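Tyrocidine synthetase 3 (Brevibacillus brevis, PDB 2JGP) probably carries the growing peptide on its carrier domain and forms peptide bonds with its condensation domain in nonribosomal synthesis of the antibiotic tyrocidine. Local coordinates at residues T279-P285 / L375-N379; I351-P355 / L427-T433; K271-L277 / A401-Y407; W276-F280 / L412-L416. Numbering follows the deposited sequence.

Contact 1. Residues T279-P285 / L375-N379; sequences TFADDIP and LAMRN
A salt bridge with an apolar flank joins the loop that follows helix 267-279 to strand 373-379 in the condensation domain. Phe280 is the first residue to leave helical geometry (phi/psi -115/32), and the chain then runs irregularly to Pro285; residues 375-379 are extended. The nearest CA atoms belong to Thr279 and Arg378, 7.9 Å apart, and the long side chain of Arg378 spans the gap with chi1 to chi3 all t. Its NH1 donates to Asp282 OD2 at 2.9 Å (132°), while NH2 makes a weak bond to Asp282 OD1 at 3.1 Å (122°), a two-pronged carboxylate-guanidinium pair. Asp282 has chi1 p, which turns its carboxylate inward. Pro285 CD sits over one guanidinium face, 4.0 Å from Arg378 NH2, and Thr279 O lies 3.0 Å from Arg378 NH1. Ala376, two residues back on the same strand face as Arg378, meets Phe280 (chi1 m): Phe280 CZ is 3.5 Å from Ala376 CB, and the ring edge approaches Ala376 O. Arg378 has a second acidic partner, Asp349. Strand 350-356 pairs with strand 373-379, and its Ile351 touches Phe280, Ile284 and Pro285, while helix 387-403 packs against Leu375 and Met377.

Contact 2. Residues I351-P355 / L427-T433; sequences IVGTP and LFDTVFT
Strand 351-355 meets strand 430-433 through a single parallel-type bridge, Gly353 with Val431 (CA-CA 4.4 Å): Gly353 N donates to Thr430 O at 3.0 Å and Phe432 N to Gly353 O at 2.9 Å. The segment axes come within 4.6 Å but cross at -45°, so the strands diverge beyond the bridge, where one water links Ile351 O to Asp429 N and another Pro355 O to Phe432 O. Phe428, in the loop before the strand, uses chi1 p and chi2 85° to lay its ring flat on Gly353, whose CA is 3.5 Å from the ring centroid and 6° off the normal, a CH-pi contact. An ideal CB on Gly353 would clash, 2.3 Å from Phe428 CE1. Ile351 (chi1 m, chi2 t) places CG2 4.0 Å from Phe428 CB and CD1 3.4 Å from Leu427 O. Val352 (chi1 t) sets CG1 3.6 Å from Phe432 CB and CG2 4.1 Å from Thr430 CG2. Thr430 (chi1 t) bonds Tyr337 through OG1. The Phe432 ring (chi1 t, chi2 85°) turns its edge to CG2 of Thr354 (chi1 p), and Pro355 CD lies 3.5 Å from CG1 of Val431 (chi1 t). Within the condensation domain the bridge joins the antiparallel pair 350-356/373-379 to edge strand 430-435 of a four-stranded sheet, with helix 329-345 packing on Val352, Thr354, Thr430 and Phe432.

Contact 3. Residues K271-L277 / A401-Y407; sequences KQEAYWL and AYGHQDY
Ala401, still helical in helix 387-403, sets its CB 3.7 Å from Trp276 CH2 on helix 267-279. Gly403 (phi/psi -66/-19) offers its carbonyl: Gln272 NE2 donates to Gly403 O at 3.2 Å (159°). At His404 the backbone has left helical geometry (-123/34), although His404 N still donates to Ala401 O at 3.0 Å. The CA atoms of Gln272 and His404, 4.8 Å apart, are the nearest such pair across the segments. With chi1 m, the imidazole forms an offset stack on Tyr275 (chi1 t), centroids 4.6 Å apart and planes at 12°, and Tyr275 CB lies over its face, 3.8 Å from the centroid. His404 O accepts from Trp276 NE1 at 2.8 Å (166°). The contact borders the carrier domain: His404 NE2 bonds Glu54 and Asp406 forms a salt bridge with Arg14, both within the phosphopantetheine attachment region, while His404 ND1 bonds the backbone O of sodium ligand Asp400. Asp406 N donates to Gln272 OE1 at 2.9 Å (144°), so the Gln272 amide, reached through chi1 and chi2 both m, clamps the turn at two backbone points. Tyr407 (chi1 t) then swings back to the helix. Its ring takes Glu273 CA over one face, 3.8 Å from the centroid; Trp276 CD1 lies 3.6 Å from Tyr407 CD2, and Tyr407 OH donates a weak hydrogen bond to Glu273 OE1 at 2.8 Å.

Contact 4. Residues W276-F280 / L412-L416; sequences WLQTF and LVEKL
Leu277 overlaps three side chains of the facing segment with one methyl: its CD2 lies 3.6 Å from Lys415 CG, 4.1 Å from Leu412 CD1 and 4.1 Å from Leu416 CD2. The rotamer, chi1 m and chi2 t, is what brings that end inward, since the CA-to-CB bond of Leu277 itself points sideways. Residues 276-279 are helical, with Phe280 N still bonded to Trp276 O at 3.2 Å although Phe280 has turned to phi/psi -115/32. Residues 412-415 are helical too, and Leu416 N bonds Leu412 O at 3.0 Å. The C-terminal ends of helices 267-279 and 409-415 meet through an apolar seam in the condensation domain, each presenting residues one turn apart: Trp276 and Phe280 on one, Leu412 and Leu416 on the other. In register, the CA atoms of Trp276 and Leu412 are 7.3 Å apart and those of Leu277 and Leu416 7.2 Å. Leu412 (chi1 t, chi2 p) sets CD1 3.8 Å from Trp276 CB and CD2 4.3 Å from Phe280 CE1. The indole leads away, its NE1 bonded to His404 O. Leu416, chi1 m and chi2 t, reaches Phe280 CB with CD1 at 4.0 Å, while Leu427 packs on Leu412 and Leu416.

Overall arrangement
Helix 267-279 and the loop after it serve contacts 1, 3 and 4: contacts 3 and 4 share Trp276 and Leu277, contacts 1 and 4 share Thr279 and Phe280. Their centres lie 8 Å (1 and 4), 9 Å (3 and 4) and 12 Å (1 and 3) apart. Contact 2, centred 11 Å from contact 1, joins through strand pairing, as in Met377 O to Val352 N, 2.8 Å, and through Phe280 CE2 against Ile351 CD1, 3.5 Å. Leu427 CD1 meets Leu412 CD2 at 3.5 Å, tying contact 2 to contact 4. The sodium ion bound by Gln396 and Asp400 lies about 7 Å from the His404 side chain. None of the segments contains the HHxxxDG motif of condensation domains.

Contact 1. Residues T279-P285 / L375-N379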
loop_
_atom_site.group_PDB
_atom_site.type_symbol
_atom_site.label_atom_id
_atom_site.label_comp_id
_atom_site.label_asym_id
_atom_site.label_seq_id
_atom_site.Cartn_x
_atom_site.Cartn_y
_atom_site.Cartn_z
ATOM N N THR A 279 19.556 -1.462 -7.529
ATOM C CA THR A 279 18.614 -2.470 -8.016
ATOM C C THR A 279 18.264 -2.297 -9.500
ATOM O O THR A 279 18.106 -3.288 -10.215
ATOM C CB THR A 279 17.309 -2.483 -7.169
ATOM O OG1 THR A 279 17.608 -2.888 -5.826
ATOM C CG2 THR A 279 16.269 -3.436 -7.759
ATOM N N PHE A 280 18.160 -1.050 -9.958
ATOM C CA PHE A 280 17.791 -0.754 -11.349
ATOM C C PHE A 280 18.918 -0.063 -12.131
ATOM O O PHE A 280 18.658 0.725 -13.042
ATOM C CB PHE A 280 16.515 0.098 -11.377
ATOM C CG PHE A 280 15.328 -0.580 -10.761
ATOM C CD1 PHE A 280 14.828 -0.171 -9.535
ATOM C CD2 PHE A 280 14.717 -1.647 -11.403
ATOM C CE1 PHE A 280 13.733 -0.806 -8.968
ATOM C CE2 PHE A 280 13.629 -2.287 -10.840
ATOM C CZ PHE A 280 13.137 -1.868 -9.621
ATOM N N ALA A 281 20.164 -0.379 -11.787
ATOM C CA ALA A 281 21.329 0.253 -12.407
ATOM C C ALA A 281 21.601 -0.277 -13.816
ATOM O O ALA A 281 22.082 0.458 -14.686
ATOM C CB ALA A 281 22.555 0.059 -11.531
ATOM N N ASP A 282 21.285 -1.552 -14.031
ATOM C CA ASP A 282 21.560 -2.236 -15.298
ATOM C C ASP A 282 20.392 -2.068 -16.286
ATOM O O ASP A 282 19.681 -1.058 -16.239
ATOM C CB ASP A 282 21.877 -3.716 -15.021
ATOM C CG ASP A 282 20.738 -4.443 -14.329
ATOM O OD1 ASP A 282 20.613 -5.670 -14.511
ATOM O OD2 ASP A 282 19.974 -3.783 -13.593
ATOM N N ASP A 283 20.194 -3.044 -17.175
ATOM C CA ASP A 283 19.155 -2.965 -18.208
ATOM C C ASP A 283 17.781 -3.254 -17.603
ATOM O O ASP A 283 17.498 -4.391 -17.220
ATOM C CB ASP A 283 19.436 -3.961 -19.343
ATOM C CG ASP A 283 20.911 -4.071 -19.677
ATOM O OD1 ASP A 283 21.538 -3.031 -19.977
ATOM O OD2 ASP A 283 21.440 -5.205 -19.631
ATOM N N ILE A 284 16.933 -2.228 -17.522
ATOM C CA ILE A 284 15.602 -2.361 -16.926
ATOM C C ILE A 284 14.649 -3.068 -17.895
ATOM O O ILE A 284 14.401 -2.568 -18.992
ATOM C CB ILE A 284 15.006 -0.989 -16.540
ATOM C CG1 ILE A 284 15.871 -0.315 -15.470
ATOM C CG2 ILE A 284 13.566 -1.144 -16.035
ATOM C CD1 ILE A 284 15.370 1.055 -15.056
ATOM N N PRO A 285 14.105 -4.229 -17.488
ATOM C CA PRO A 285 13.281 -5.027 -18.392
ATOM C C PRO A 285 11.875 -4.467 -18.596
ATOM O O PRO A 285 11.263 -3.972 -17.651
ATOM C CB PRO A 285 13.202 -6.377 -17.679
ATOM C CG PRO A 285 13.298 -6.039 -16.249
ATOM C CD PRO A 285 14.226 -4.863 -16.162
ATOM N N LEU A 375 6.245 -0.147 -4.332
ATOM C CA LEU A 375 7.600 -0.626 -4.492
ATOM C C LEU A 375 7.694 -1.345 -5.828
ATOM O O LEU A 375 6.839 -2.163 -6.148
ATOM C CB LEU A 375 7.960 -1.594 -3.370
ATOM C CG LEU A 375 7.672 -1.116 -1.946
ATOM C CD1 LEU A 375 8.039 -2.222 -0.958
ATOM C CD2 LEU A 375 8.407 0.184 -1.637
ATOM N N ALA A 376 8.736 -1.040 -6.596
ATOM C CA ALA A 376 9.025 -1.770 -7.825
ATOM C C ALA A 376 9.781 -3.032 -7.445
ATOM O O ALA A 376 10.978 -2.980 -7.164
ATOM C CB ALA A 376 9.851 -0.916 -8.767
ATOM N N MET A 377 9.084 -4.162 -7.429
ATOM C CA MET A 377 9.677 -5.420 -7.000
ATOM C C MET A 377 10.248 -6.173 -8.202
ATOM O O MET A 377 9.499 -6.618 -9.077
ATOM C CB MET A 377 8.623 -6.270 -6.289
ATOM C CG MET A 377 9.191 -7.252 -5.319
ATOM S SD MET A 377 9.799 -6.455 -3.815
ATOM C CE MET A 377 8.311 -6.193 -2.869
ATOM N N ARG A 378 11.573 -6.305 -8.239
ATOM C CA ARG A 378 12.264 -6.974 -9.342
ATOM C C ARG A 378 12.707 -8.371 -8.932
ATOM O O ARG A 378 13.346 -8.548 -7.899
ATOM C CB ARG A 378 13.480 -6.161 -9.791
ATOM C CG ARG A 378 14.242 -6.765 -10.968
ATOM C CD ARG A 378 15.406 -5.878 -11.345
ATOM N NE ARG A 378 16.116 -6.352 -12.534
ATOM C CZ ARG A 378 16.957 -5.609 -13.249
ATOM N NH1 ARG A 378 17.214 -4.347 -12.910
ATOM N NH2 ARG A 378 17.552 -6.127 -14.317
ATOM N N ASN A 379 12.379 -9.353 -9.763
ATOM C CA ASN A 379 12.781 -10.735 -9.532
ATOM C C ASN A 379 13.169 -11.399 -10.841
ATOM O O ASN A 379 12.826 -10.912 -11.918
ATOM C CB ASN A 379 11.652 -11.505 -8.853
ATOM C CG ASN A 379 11.546 -11.191 -7.379
ATOM O OD1 ASN A 379 10.640 -10.471 -6.942
ATOM N ND2 ASN A 379 12.495 -11.703 -6.602
#

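Contact 2. Residues I351-P355 / L427-T433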
loop_
_atom_site.group_PDB
_atom_site.type_symbol
_atom_site.label_atom_id
_atom_site.label_comp_id
_atom_site.label_asym_id
_atom_site.label_seq_id
_atom_site.Cartn_x
_atom_site.Cartn_y
_atom_site.Cartn_z
ATOM N N ILE A 351 9.632 -7.047 -13.329
ATOM C CA ILE A 351 9.330 -6.066 -12.279
ATOM C C ILE A 351 7.816 -6.007 -12.077
ATOM O O ILE A 351 7.062 -5.866 -13.041
ATOM C CB ILE A 351 9.873 -4.668 -12.636
ATOM C CG1 ILE A 351 11.359 -4.753 -13.019
ATOM C CG2 ILE A 351 9.675 -3.699 -11.469
ATOM C CD1 ILE A 351 11.905 -3.500 -13.641
ATOM N N VAL A 352 7.385 -6.145 -10.823
ATOM C CA VAL A 352 5.972 -6.089 -10.455
ATOM C C VAL A 352 5.782 -5.011 -9.399
ATOM O O VAL A 352 6.471 -5.016 -8.392
ATOM C CB VAL A 352 5.493 -7.434 -9.870
ATOM C CG1 VAL A 352 4.066 -7.308 -9.321
ATOM C CG2 VAL A 352 5.593 -8.548 -10.932
ATOM N N GLY A 353 4.852 -4.094 -9.632
ATOM C CA GLY A 353 4.525 -3.071 -8.638
ATOM C C GLY A 353 3.774 -3.678 -7.473
ATOM O O GLY A 353 2.810 -4.402 -7.674
ATOM N N THR A 354 4.227 -3.408 -6.251
ATOM C CA THR A 354 3.528 -3.877 -5.055
ATOM C C THR A 354 3.191 -2.708 -4.122
ATOM O O THR A 354 4.074 -2.160 -3.453
ATOM C CB THR A 354 4.337 -4.930 -4.290
ATOM O OG1 THR A 354 5.621 -4.405 -3.932
ATOM C CG2 THR A 354 4.523 -6.190 -5.139
ATOM N N PRO A 355 1.916 -2.307 -4.086
ATOM C CA PRO A 355 1.522 -1.274 -3.131
ATOM C C PRO A 355 1.699 -1.714 -1.678
ATOM O O PRO A 355 1.480 -2.881 -1.349
ATOM C CB PRO A 355 0.043 -1.029 -3.464
ATOM C CG PRO A 355 -0.121 -1.529 -4.875
ATOM C CD PRO A 355 0.789 -2.708 -4.951
ATOM N N LEU A 427 8.758 1.738 -14.892
ATOM C CA LEU A 427 9.304 0.615 -14.122
ATOM C C LEU A 427 8.495 -0.687 -14.172
ATOM O O LEU A 427 9.088 -1.760 -14.269
ATOM C CB LEU A 427 9.603 1.011 -12.665
ATOM C CG LEU A 427 10.892 1.813 -12.459
ATOM C CD1 LEU A 427 11.057 2.197 -11.002
ATOM C CD2 LEU A 427 12.112 1.036 -12.946
ATOM N N PHE A 428 7.166 -0.606 -14.085
ATOM C CA PHE A 428 6.321 -1.808 -14.140
ATOM C C PHE A 428 4.980 -1.551 -14.833
ATOM O O PHE A 428 4.429 -0.451 -14.765
ATOM C CB PHE A 428 6.092 -2.387 -12.734
ATOM C CG PHE A 428 5.601 -1.383 -11.734
ATOM C CD1 PHE A 428 4.244 -1.097 -11.617
ATOM C CD2 PHE A 428 6.495 -0.716 -10.913
ATOM C CE1 PHE A 428 3.791 -0.161 -10.698
ATOM C CE2 PHE A 428 6.046 0.220 -9.989
ATOM C CZ PHE A 428 4.693 0.494 -9.881
ATOM N N ASP A 429 4.475 -2.585 -15.500
ATOM C CA ASP A 429 3.193 -2.524 -16.208
ATOM C C ASP A 429 2.141 -3.445 -15.608
ATOM O O ASP A 429 1.050 -3.590 -16.152
ATOM C CB ASP A 429 3.416 -2.851 -17.678
ATOM C CG ASP A 429 4.110 -1.732 -18.400
ATOM O OD1 ASP A 429 3.576 -0.602 -18.362
ATOM O OD2 ASP A 429 5.191 -1.965 -18.973
ATOM N N THR A 430 2.473 -4.059 -14.479
ATOM C CA THR A 430 1.514 -4.834 -13.725
ATOM C C THR A 430 1.700 -4.581 -12.235
ATOM O O THR A 430 2.791 -4.231 -11.792
ATOM C CB THR A 430 1.637 -6.341 -14.029
ATOM O OG1 THR A 430 0.624 -7.048 -13.315
ATOM C CG2 THR A 430 3.006 -6.874 -13.623
ATOM N N VAL A 431 0.615 -4.754 -11.485
ATOM C CA VAL A 431 0.603 -4.573 -10.043
ATOM C C VAL A 431 0.046 -5.832 -9.385
ATOM O O VAL A 431 -0.852 -6.476 -9.931
ATOM C CB VAL A 431 -0.256 -3.340 -9.642
ATOM C CG1 VAL A 431 -0.577 -3.348 -8.154
ATOM C CG2 VAL A 431 0.458 -2.053 -10.038
ATOM N N PHE A 432 0.599 -6.177 -8.223
ATOM C CA PHE A 432 0.130 -7.306 -7.422
ATOM C C PHE A 432 -0.309 -6.795 -6.058
ATOM O O PHE A 432 0.421 -6.027 -5.433
ATOM C CB PHE A 432 1.253 -8.334 -7.260
ATOM C CG PHE A 432 0.935 -9.428 -6.285
ATOM C CD1 PHE A 432 0.230 -10.547 -6.694
ATOM C CD2 PHE A 432 1.331 -9.333 -4.959
ATOM C CE1 PHE A 432 -0.076 -11.557 -5.798
ATOM C CE2 PHE A 432 1.029 -10.344 -4.053
ATOM C CZ PHE A 432 0.324 -11.453 -4.473
ATOM N N THR A 433 -1.498 -7.201 -5.609
ATOM C CA THR A 433 -1.961 -6.895 -4.242
ATOM C C THR A 433 -2.555 -8.121 -3.557
ATOM O O THR A 433 -3.050 -9.027 -4.217
ATOM C CB THR A 433 -3.017 -5.762 -4.202
ATOM O OG1 THR A 433 -4.264 -6.225 -4.740
ATOM C CG2 THR A 433 -2.544 -4.540 -4.981
HETATM O O HOH W 1 6.092 -4.967 -15.517
HETATM O O HOH W 2 1.103 -5.324 -2.787
#

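Contact 3. Residues K271-L277 / A401-Y407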
loop_
_atom_site.group_PDB
_atom_site.type_symbol
_atom_site.label_atom_id
_atom_site.label_comp_id
_atom_site.label_asym_id
_atom_site.label_seq_id
_atom_site.Cartn_x
_atom_site.Cartn_y
_atom_site.Cartn_z
ATOM N N LYS A 271 21.035 6.247 1.656
ATOM C CA LYS A 271 21.120 4.794 1.687
ATOM C C LYS A 271 19.809 4.141 1.242
ATOM O O LYS A 271 19.835 3.117 0.557
ATOM C CB LYS A 271 21.510 4.302 3.084
ATOM C CG LYS A 271 22.931 4.647 3.503
ATOM C CD LYS A 271 23.962 3.815 2.758
ATOM C CE LYS A 271 25.369 4.091 3.259
ATOM N NZ LYS A 271 26.383 3.273 2.529
ATOM N N GLN A 272 18.671 4.722 1.630
ATOM C CA GLN A 272 17.362 4.256 1.133
ATOM C C GLN A 272 17.344 4.350 -0.387
ATOM O O GLN A 272 16.946 3.409 -1.067
ATOM C CB GLN A 272 16.194 5.081 1.691
ATOM C CG GLN A 272 15.990 5.010 3.198
ATOM C CD GLN A 272 15.434 3.687 3.654
ATOM O OE1 GLN A 272 14.280 3.357 3.372
ATOM N NE2 GLN A 272 16.247 2.915 4.370
ATOM N N GLU A 273 17.785 5.493 -0.904
ATOM C CA GLU A 273 17.856 5.729 -2.345
ATOM C C GLU A 273 18.826 4.777 -3.034
ATOM O O GLU A 273 18.487 4.183 -4.061
ATOM C CB GLU A 273 18.286 7.172 -2.613
ATOM C CG GLU A 273 18.524 7.498 -4.083
ATOM C CD GLU A 273 18.829 8.960 -4.303
ATOM O OE1 GLU A 273 17.965 9.662 -4.864
ATOM O OE2 GLU A 273 19.930 9.400 -3.905
ATOM N N ALA A 274 20.028 4.650 -2.469
ATOM C CA ALA A 274 21.111 3.859 -3.061
ATOM C C ALA A 274 20.682 2.438 -3.371
ATOM O O ALA A 274 21.048 1.893 -4.416
ATOM C CB ALA A 274 22.321 3.844 -2.144
ATOM N N TYR A 275 19.902 1.841 -2.469
ATOM C CA TYR A 275 19.383 0.496 -2.690
ATOM C C TYR A 275 18.622 0.397 -4.014
ATOM O O TYR A 275 18.839 -0.532 -4.791
ATOM C CB TYR A 275 18.479 0.034 -1.536
ATOM C CG TYR A 275 17.805 -1.274 -1.864
ATOM C CD1 TYR A 275 18.468 -2.486 -1.685
ATOM C CD2 TYR A 275 16.526 -1.300 -2.416
ATOM C CE1 TYR A 275 17.863 -3.681 -2.016
ATOM C CE2 TYR A 275 15.919 -2.488 -2.754
ATOM C CZ TYR A 275 16.583 -3.674 -2.550
ATOM O OH TYR A 275 15.968 -4.852 -2.897
ATOM N N TRP A 276 17.740 1.362 -4.264
ATOM C CA TRP A 276 16.890 1.345 -5.447
ATOM C C TRP A 276 17.658 1.673 -6.722
ATOM O O TRP A 276 17.398 1.088 -7.773
ATOM C CB TRP A 276 15.717 2.307 -5.261
ATOM C CG TRP A 276 14.787 1.829 -4.194
ATOM C CD1 TRP A 276 14.621 2.364 -2.957
ATOM C CD2 TRP A 276 13.940 0.679 -4.253
ATOM N NE1 TRP A 276 13.700 1.632 -2.244
ATOM C CE2 TRP A 276 13.265 0.591 -3.017
ATOM C CE3 TRP A 276 13.676 -0.282 -5.236
ATOM C CZ2 TRP A 276 12.341 -0.419 -2.735
ATOM C CZ3 TRP A 276 12.752 -1.277 -4.964
ATOM C CH2 TRP A 276 12.095 -1.337 -3.717
ATOM N N LEU A 277 18.610 2.594 -6.624
ATOM C CA LEU A 277 19.432 2.959 -7.776
ATOM C C LEU A 277 20.298 1.776 -8.204
ATOM O O LEU A 277 20.441 1.513 -9.396
ATOM C CB LEU A 277 20.284 4.193 -7.470
ATOM C CG LEU A 277 19.495 5.460 -7.119
ATOM C CD1 LEU A 277 20.422 6.659 -7.036
ATOM C CD2 LEU A 277 18.365 5.714 -8.118
ATOM N N ALA A 401 13.368 -4.609 0.125
ATOM C CA ALA A 401 12.492 -3.528 -0.326
ATOM C C ALA A 401 11.818 -2.837 0.856
ATOM O O ALA A 401 11.825 -1.607 0.949
ATOM C CB ALA A 401 11.444 -4.070 -1.298
ATOM N N TYR A 402 11.250 -3.628 1.763
ATOM C CA TYR A 402 10.603 -3.078 2.957
ATOM C C TYR A 402 11.606 -2.317 3.834
ATOM O O TYR A 402 11.269 -1.274 4.397
ATOM C CB TYR A 402 9.924 -4.171 3.786
ATOM C CG TYR A 402 8.865 -4.977 3.052
ATOM C CD1 TYR A 402 8.627 -6.305 3.391
ATOM C CD2 TYR A 402 8.120 -4.427 2.010
ATOM C CE1 TYR A 402 7.668 -7.064 2.722
ATOM C CE2 TYR A 402 7.155 -5.182 1.339
ATOM C CZ TYR A 402 6.940 -6.494 1.703
ATOM O OH TYR A 402 6.000 -7.251 1.041
ATOM N N GLY A 403 12.830 -2.829 3.923
ATOM C CA GLY A 403 13.901 -2.152 4.658
ATOM C C GLY A 403 14.336 -0.831 4.032
ATOM O O GLY A 403 14.971 -0.008 4.688
ATOM N N HIS A 404 14.009 -0.637 2.759
ATOM C CA HIS A 404 14.358 0.589 2.057
ATOM C C HIS A 404 13.133 1.282 1.481
ATOM O O HIS A 404 13.215 1.944 0.449
ATOM C CB HIS A 404 15.394 0.283 0.988
ATOM C CG HIS A 404 16.669 -0.252 1.555
ATOM N ND1 HIS A 404 16.841 -1.584 1.859
ATOM C CD2 HIS A 404 17.808 0.373 1.932
ATOM C CE1 HIS A 404 18.047 -1.761 2.374
ATOM N NE2 HIS A 404 18.650 -0.587 2.430
ATOM N N GLN A 405 12.011 1.173 2.191
ATOM C CA GLN A 405 10.738 1.730 1.730
ATOM C C GLN A 405 10.611 3.249 1.893
ATOM O O GLN A 405 9.678 3.860 1.351
ATOM C CB GLN A 405 9.570 1.041 2.446
ATOM C CG GLN A 405 9.367 1.464 3.892
ATOM C CD GLN A 405 8.166 0.796 4.509
ATOM O OE1 GLN A 405 7.067 1.356 4.528
ATOM N NE2 GLN A 405 8.356 -0.420 4.988
ATOM N N ASP A 406 11.533 3.869 2.625
ATOM C CA ASP A 406 11.448 5.308 2.881
ATOM C C ASP A 406 12.157 6.125 1.800
ATOM O O ASP A 406 12.896 7.077 2.084
ATOM C CB ASP A 406 11.969 5.625 4.281
ATOM C CG ASP A 406 11.092 5.026 5.364
ATOM O OD1 ASP A 406 9.887 5.339 5.393
ATOM O OD2 ASP A 406 11.596 4.236 6.176
ATOM N N TYR A 407 11.919 5.724 0.557
ATOM C CA TYR A 407 12.336 6.464 -0.624
ATOM C C TYR A 407 11.106 6.575 -1.526
ATOM O O TYR A 407 10.625 5.565 -2.022
ATOM C CB TYR A 407 13.463 5.720 -1.330
ATOM C CG TYR A 407 14.032 6.434 -2.534
ATOM C CD1 TYR A 407 14.626 7.686 -2.408
ATOM C CD2 TYR A 407 14.003 5.845 -3.793
ATOM C CE1 TYR A 407 15.158 8.339 -3.507
ATOM C CE2 TYR A 407 14.535 6.489 -4.897
ATOM C CZ TYR A 407 15.107 7.734 -4.752
ATOM O OH TYR A 407 15.638 8.369 -5.848
#

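Contact 4. Residues W276-F280 / L412-L416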
loop_
_atom_site.group_PDB
_atom_site.type_symbol
_atom_site.label_atom_id
_atom_site.label_comp_id
_atom_site.label_asym_id
_atom_site.label_seq_id
_atom_site.Cartn_x
_atom_site.Cartn_y
_atom_site.Cartn_z
ATOM N N TRP A 276 17.740 1.362 -4.264
ATOM C CA TRP A 276 16.890 1.345 -5.447
ATOM C C TRP A 276 17.658 1.673 -6.722
ATOM O O TRP A 276 17.398 1.088 -7.773
ATOM C CB TRP A 276 15.717 2.307 -5.261
ATOM C CG TRP A 276 14.787 1.829 -4.194
ATOM C CD1 TRP A 276 14.621 2.364 -2.957
ATOM C CD2 TRP A 276 13.940 0.679 -4.253
ATOM N NE1 TRP A 276 13.700 1.632 -2.244
ATOM C CE2 TRP A 276 13.265 0.591 -3.017
ATOM C CE3 TRP A 276 13.676 -0.282 -5.236
ATOM C CZ2 TRP A 276 12.341 -0.419 -2.735
ATOM C CZ3 TRP A 276 12.752 -1.277 -4.964
ATOM C CH2 TRP A 276 12.095 -1.337 -3.717
ATOM N N LEU A 277 18.610 2.594 -6.624
ATOM C CA LEU A 277 19.432 2.959 -7.776
ATOM C C LEU A 277 20.298 1.776 -8.204
ATOM O O LEU A 277 20.441 1.513 -9.396
ATOM C CB LEU A 277 20.284 4.193 -7.470
ATOM C CG LEU A 277 19.495 5.460 -7.119
ATOM C CD1 LEU A 277 20.422 6.659 -7.036
ATOM C CD2 LEU A 277 18.365 5.714 -8.118
ATOM N N GLN A 278 20.857 1.062 -7.227
ATOM C CA GLN A 278 21.616 -0.168 -7.479
ATOM C C GLN A 278 20.729 -1.230 -8.123
ATOM O O GLN A 278 21.102 -1.828 -9.131
ATOM C CB GLN A 278 22.193 -0.726 -6.169
ATOM C CG GLN A 278 23.360 0.071 -5.602
ATOM C CD GLN A 278 23.587 -0.141 -4.100
ATOM O OE1 GLN A 278 24.374 0.573 -3.486
ATOM N NE2 GLN A 278 22.889 -1.112 -3.510
ATOM N N THR A 279 19.556 -1.462 -7.529
ATOM C CA THR A 279 18.614 -2.470 -8.016
ATOM C C THR A 279 18.264 -2.297 -9.500
ATOM O O THR A 279 18.106 -3.288 -10.215
ATOM C CB THR A 279 17.309 -2.483 -7.169
ATOM O OG1 THR A 279 17.608 -2.888 -5.826
ATOM C CG2 THR A 279 16.269 -3.436 -7.759
ATOM N N PHE A 280 18.160 -1.050 -9.958
ATOM C CA PHE A 280 17.791 -0.754 -11.349
ATOM C C PHE A 280 18.918 -0.063 -12.131
ATOM O O PHE A 280 18.658 0.725 -13.042
ATOM C CB PHE A 280 16.515 0.098 -11.377
ATOM C CG PHE A 280 15.328 -0.580 -10.761
ATOM C CD1 PHE A 280 14.828 -0.171 -9.535
ATOM C CD2 PHE A 280 14.717 -1.647 -11.403
ATOM C CE1 PHE A 280 13.733 -0.806 -8.968
ATOM C CE2 PHE A 280 13.629 -2.287 -10.840
ATOM C CZ PHE A 280 13.137 -1.868 -9.621
ATOM N N LEU A 412 12.411 8.030 -7.298
ATOM C CA LEU A 412 13.036 6.958 -8.070
ATOM C C LEU A 412 12.836 7.155 -9.569
ATOM O O LEU A 412 13.783 7.044 -10.344
ATOM C CB LEU A 412 12.469 5.597 -7.654
ATOM C CG LEU A 412 13.026 4.372 -8.388
ATOM C CD1 LEU A 412 14.542 4.301 -8.285
ATOM C CD2 LEU A 412 12.382 3.107 -7.841
ATOM N N VAL A 413 11.600 7.439 -9.967
ATOM C CA VAL A 413 11.264 7.630 -11.381
ATOM C C VAL A 413 12.089 8.752 -12.007
ATOM O O VAL A 413 12.630 8.593 -13.101
ATOM C CB VAL A 413 9.763 7.934 -11.561
ATOM C CG1 VAL A 413 9.483 8.494 -12.960
ATOM C CG2 VAL A 413 8.933 6.677 -11.294
ATOM N N GLU A 414 12.186 9.878 -11.305
ATOM C CA GLU A 414 12.948 11.026 -11.792
ATOM C C GLU A 414 14.456 10.769 -11.758
ATOM O O GLU A 414 15.177 11.186 -12.662
ATOM C CB GLU A 414 12.605 12.278 -10.979
ATOM C CG GLU A 414 11.165 12.762 -11.151
ATOM C CD GLU A 414 10.868 13.267 -12.559
ATOM O OE1 GLU A 414 9.750 13.021 -13.060
ATOM O OE2 GLU A 414 11.751 13.909 -13.168
ATOM N N LYS A 415 14.923 10.072 -10.724
ATOM C CA LYS A 415 16.355 9.815 -10.543
ATOM C C LYS A 415 16.905 8.827 -11.571
ATOM O O LYS A 415 18.074 8.912 -11.949
ATOM C CB LYS A 415 16.631 9.300 -9.126
ATOM C CG LYS A 415 18.104 9.271 -8.728
ATOM C CD LYS A 415 18.659 10.670 -8.519
ATOM C CE LYS A 415 20.052 10.630 -7.921
ATOM N NZ LYS A 415 20.429 11.940 -7.324
ATOM N N LEU A 416 16.064 7.899 -12.026
ATOM C CA LEU A 416 16.474 6.904 -13.022
ATOM C C LEU A 416 16.466 7.446 -14.454
ATOM O O LEU A 416 16.799 6.717 -15.392
ATOM C CB LEU A 416 15.575 5.662 -12.940
ATOM C CG LEU A 416 15.771 4.761 -11.724
ATOM C CD1 LEU A 416 14.708 3.672 -11.691
ATOM C CD2 LEU A 416 17.166 4.152 -11.723
#